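Local structure of endo-1,4-beta-xylanase (Pseudoalteromonas haloplanktis, 1H12) at residues N98-A103 and G164-Y169. The protein is a cold-adapted glycoside hydrolase of family 8 that cleaves internal beta-1,4 linkages in the backbone of xylan. Sequence-based numbering, arbitrary orientation.
Sequences NLWRFA and GEFNYY
Arg101 NH2 is shared between two acceptors: Glu165 OE1 across the contact at 2.9 Å, on a virtually straight bond, and Asn98 OD1 one helical turn back at 3.0 Å. Beside it, Arg101 NE reaches Glu165 OE2 at 2.7 Å, completing a side-on, two-pronged salt bridge. Both carboxylate oxygens offer their syn lone pairs, and guanidinium and carboxylate lie nearly coplanar, 3° apart. A bend at chi3 (-53°) turns the Arg101 head back toward Asn98, whose OD1 lies at the guanidinium edge and also accepts NH1; that nitrogen has a further acceptor in Lys60 O. A leucine in place of Arg101 would probably leave the Glu165 carboxylate without its countercharge and Asn98 OD1 without both donors. Next to the ion pair, the Phe166 ring is packed on both faces: Glu165 CG lies near the rim of one, and Trp100 CD1 sits over the centre of the other, 3.5 Å above the plane. This edge-to-face pair has its planes at 63°, and Trp100 NE1 hydrogen-bonds to Asp171 OD2. Arg101 CB meets the ring edge, 3.8 Å from Phe166 CZ. The contact thus ties helix 93-107 to the loop before helix 168-182, capped by Asn167, on the periphery of the (alpha/alpha)6 barrel characteristic of family 8.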
ATOM      1  N   ASN A  98     -12.025 -14.853   4.739  1.00  7.64           N
ATOM      2  CA  ASN A  98     -13.272 -14.216   4.396  1.00  8.01           C
ATOM      3  C   ASN A  98     -13.099 -13.118   3.364  1.00  7.39           C
ATOM      4  O   ASN A  98     -13.924 -12.925   2.466  1.00  8.00           O
ATOM      5  CB  ASN A  98     -14.009 -13.701   5.647  1.00  8.35           C
ATOM      6  CG  ASN A  98     -14.522 -14.801   6.556  1.00  8.54           C
ATOM      7  OD1 ASN A  98     -14.691 -15.951   6.124  1.00  9.74           O
ATOM      8  ND2 ASN A  98     -14.787 -14.431   7.806  1.00  9.28           N
ATOM      9  N   LEU A  99     -12.005 -12.341   3.509  1.00  7.18           N
ATOM     10  CA  LEU A  99     -11.690 -11.311   2.530  1.00  6.83           C
ATOM     11  C   LEU A  99     -11.270 -11.919   1.201  1.00  6.84           C
ATOM     12  O   LEU A  99     -11.668 -11.429   0.133  1.00  7.48           O
ATOM     13  CB  LEU A  99     -10.557 -10.402   3.055  1.00  7.24           C
ATOM     14  CG  LEU A  99     -10.920  -9.496   4.232  1.00  7.19           C
ATOM     15  CD1 LEU A  99      -9.662  -8.763   4.666  1.00  8.51           C
ATOM     16  CD2 LEU A  99     -12.013  -8.502   3.883  1.00  8.40           C
ATOM     17  N   TRP A 100     -10.434 -12.947   1.211  1.00  7.14           N
ATOM     18  CA  TRP A 100      -9.960 -13.542  -0.037  1.00  7.02           C
ATOM     19  C   TRP A 100     -11.116 -14.222  -0.788  1.00  7.42           C
ATOM     20  O   TRP A 100     -11.228 -14.113  -2.004  1.00  7.77           O
ATOM     21  CB  TRP A 100      -8.790 -14.503   0.215  1.00  7.25           C
ATOM     22  CG  TRP A 100      -8.273 -15.168  -1.002  1.00  7.33           C
ATOM     23  CD1 TRP A 100      -8.114 -16.494  -1.168  1.00  8.34           C
ATOM     24  CD2 TRP A 100      -7.922 -14.564  -2.270  1.00  7.33           C
ATOM     25  NE1 TRP A 100      -7.689 -16.774  -2.440  1.00  8.76           N
ATOM     26  CE2 TRP A 100      -7.562 -15.595  -3.130  1.00  7.98           C
ATOM     27  CE3 TRP A 100      -7.864 -13.247  -2.776  1.00  7.66           C
ATOM     28  CZ2 TRP A 100      -7.249 -15.362  -4.472  1.00  9.02           C
ATOM     29  CZ3 TRP A 100      -7.529 -13.027  -4.077  1.00  8.33           C
ATOM     30  CH2 TRP A 100      -7.233 -14.076  -4.937  1.00  9.22           C
ATOM     31  N   ARG A 101     -12.032 -14.859  -0.032  1.00  7.54           N
ATOM     32  CA  ARG A 101     -13.161 -15.475  -0.673  1.00  7.82           C
ATOM     33  C   ARG A 101     -13.960 -14.453  -1.461  1.00  7.65           C
ATOM     34  O   ARG A 101     -14.436 -14.706  -2.583  1.00  8.28           O
ATOM     35  CB  ARG A 101     -14.055 -16.152   0.376  1.00  8.25           C
ATOM     36  CG  ARG A 101     -15.048 -17.161  -0.205  1.00  8.98           C
ATOM     37  CD  ARG A 101     -16.050 -17.714   0.819  1.00  9.18           C
ATOM     38  NE  ARG A 101     -15.341 -18.235   1.978  1.00  9.15           N
ATOM     39  CZ  ARG A 101     -15.224 -17.635   3.162  1.00  8.89           C
ATOM     40  NH1 ARG A 101     -16.003 -16.623   3.513  1.00  9.98           N
ATOM     41  NH2 ARG A 101     -14.325 -18.100   4.037  1.00 10.36           N
ATOM     42  N   PHE A 102     -14.160 -13.271  -0.862  1.00  7.53           N
ATOM     43  CA  PHE A 102     -14.881 -12.192  -1.535  1.00  7.49           C
ATOM     44  C   PHE A 102     -14.168 -11.738  -2.780  1.00  7.09           C
ATOM     45  O   PHE A 102     -14.764 -11.526  -3.842  1.00  8.12           O
ATOM     46  CB  PHE A 102     -15.025 -11.022  -0.564  1.00  7.62           C
ATOM     47  CG  PHE A 102     -15.828  -9.864  -1.109  1.00  7.60           C
ATOM     48  CD1 PHE A 102     -15.244  -8.893  -1.937  1.00  7.94           C
ATOM     49  CD2 PHE A 102     -17.169  -9.752  -0.801  1.00  8.55           C
ATOM     50  CE1 PHE A 102     -15.998  -7.886  -2.448  1.00  8.91           C
ATOM     51  CE2 PHE A 102     -17.916  -8.705  -1.329  1.00  9.10           C
ATOM     52  CZ  PHE A 102     -17.328  -7.795  -2.149  1.00  9.16           C
ATOM     53  N   ALA A 103     -12.871 -11.533  -2.678  1.00  7.61           N
ATOM     54  CA  ALA A 103     -12.089 -11.018  -3.813  1.00  7.56           C
ATOM     55  C   ALA A 103     -12.177 -12.001  -4.985  1.00  7.85           C
ATOM     56  O   ALA A 103     -12.445 -11.588  -6.125  1.00  8.20           O
ATOM     57  CB  ALA A 103     -10.638 -10.809  -3.402  1.00  8.18           C
ATOM     58  N   GLY A 164      -6.348 -26.249   3.461  1.00 13.16           N
ATOM     59  CA  GLY A 164      -7.639 -25.772   3.953  1.00 13.89           C
ATOM     60  C   GLY A 164      -8.550 -25.346   2.837  1.00 12.81           C
ATOM     61  O   GLY A 164      -8.544 -25.862   1.731  1.00 13.26           O
ATOM     62  N   GLU A 165      -9.361 -24.312   3.126  1.00 12.83           N
ATOM     63  CA  GLU A 165     -10.256 -23.786   2.133  1.00 12.31           C
ATOM     64  C   GLU A 165      -9.549 -23.397   0.840  1.00 11.84           C
ATOM     65  O   GLU A 165     -10.043 -23.644  -0.229  1.00 12.40           O
ATOM     66  CB  GLU A 165     -11.020 -22.581   2.702  1.00 13.13           C
ATOM     67  CG  GLU A 165     -11.975 -21.957   1.689  1.00 13.75           C
ATOM     68  CD  GLU A 165     -12.890 -20.846   2.213  1.00 12.84           C
ATOM     69  OE1 GLU A 165     -12.655 -20.349   3.337  1.00 14.34           O
ATOM     70  OE2 GLU A 165     -13.759 -20.404   1.398  1.00 14.04           O
ATOM     71  N   PHE A 166      -8.394 -22.745   0.988  1.00 10.64           N
ATOM     72  CA  PHE A 166      -7.633 -22.230  -0.141  1.00  9.96           C
ATOM     73  C   PHE A 166      -6.299 -22.880  -0.294  1.00 10.00           C
ATOM     74  O   PHE A 166      -5.570 -23.117   0.709  1.00 10.59           O
ATOM     75  CB  PHE A 166      -7.426 -20.726   0.019  1.00 10.62           C
ATOM     76  CG  PHE A 166      -8.710 -19.972   0.022  1.00  9.97           C
ATOM     77  CD1 PHE A 166      -9.435 -19.853  -1.126  1.00 10.70           C
ATOM     78  CD2 PHE A 166      -9.186 -19.356   1.147  1.00  9.86           C
ATOM     79  CE1 PHE A 166     -10.622 -19.178  -1.151  1.00 12.11           C
ATOM     80  CE2 PHE A 166     -10.394 -18.679   1.133  1.00 10.83           C
ATOM     81  CZ  PHE A 166     -11.106 -18.572   0.008  1.00 11.55           C
ATOM     82  N   ASN A 167      -5.930 -23.080  -1.553  1.00  9.86           N
ATOM     83  CA  ASN A 167      -4.522 -23.349  -1.902  1.00  9.39           C
ATOM     84  C   ASN A 167      -3.939 -21.965  -2.141  1.00  8.93           C
ATOM     85  O   ASN A 167      -3.949 -21.450  -3.256  1.00  9.17           O
ATOM     86  CB  ASN A 167      -4.408 -24.247  -3.120  1.00 11.26           C
ATOM     87  CG  ASN A 167      -3.010 -24.696  -3.346  1.00 11.74           C
ATOM     88  OD1 ASN A 167      -2.070 -23.968  -3.153  1.00 11.76           O
ATOM     89  ND2 ASN A 167      -2.866 -25.946  -3.761  1.00 18.91           N
ATOM     90  N   TYR A 168      -3.521 -21.314  -1.054  1.00  8.54           N
ATOM     91  CA  TYR A 168      -3.010 -19.984  -1.118  1.00  8.29           C
ATOM     92  C   TYR A 168      -1.889 -19.869  -2.117  1.00  8.85           C
ATOM     93  O   TYR A 168      -1.769 -18.853  -2.835  1.00  8.63           O
ATOM     94  CB  TYR A 168      -2.518 -19.498   0.228  1.00  8.47           C
ATOM     95  CG  TYR A 168      -3.492 -19.552   1.378  1.00  8.26           C
ATOM     96  CD1 TYR A 168      -4.608 -18.698   1.451  1.00  8.07           C
ATOM     97  CD2 TYR A 168      -3.295 -20.430   2.417  1.00  8.09           C
ATOM     98  CE1 TYR A 168      -5.447 -18.721   2.527  1.00  7.90           C
ATOM     99  CE2 TYR A 168      -4.150 -20.454   3.509  1.00  8.83           C
ATOM    100  CZ  TYR A 168      -5.231 -19.615   3.558  1.00  8.38           C
ATOM    101  OH  TYR A 168      -6.080 -19.681   4.648  1.00  9.07           O
ATOM    102  N   TYR A 169      -0.991 -20.853  -2.135  1.00  8.72           N
ATOM    103  CA  TYR A 169       0.171 -20.792  -2.996  1.00  8.88           C
ATOM    104  C   TYR A 169      -0.247 -20.771  -4.452  1.00  8.31           C
ATOM    105  O   TYR A 169       0.238 -19.954  -5.244  1.00  9.16           O
ATOM    106  CB  TYR A 169       1.117 -21.963  -2.708  1.00  9.30           C
ATOM    107  CG  TYR A 169       2.428 -21.801  -3.455  1.00  9.43           C
ATOM    108  CD1 TYR A 169       3.368 -20.901  -3.039  1.00  9.86           C
ATOM    109  CD2 TYR A 169       2.683 -22.494  -4.618  1.00  9.90           C
ATOM    110  CE1 TYR A 169       4.546 -20.685  -3.763  1.00  9.76           C
ATOM    111  CE2 TYR A 169       3.816 -22.306  -5.343  1.00 10.27           C
ATOM    112  CZ  TYR A 169       4.767 -21.396  -4.902  1.00 10.09           C
ATOM    113  OH  TYR A 169       5.911 -21.204  -5.670  1.00 11.42           O
TER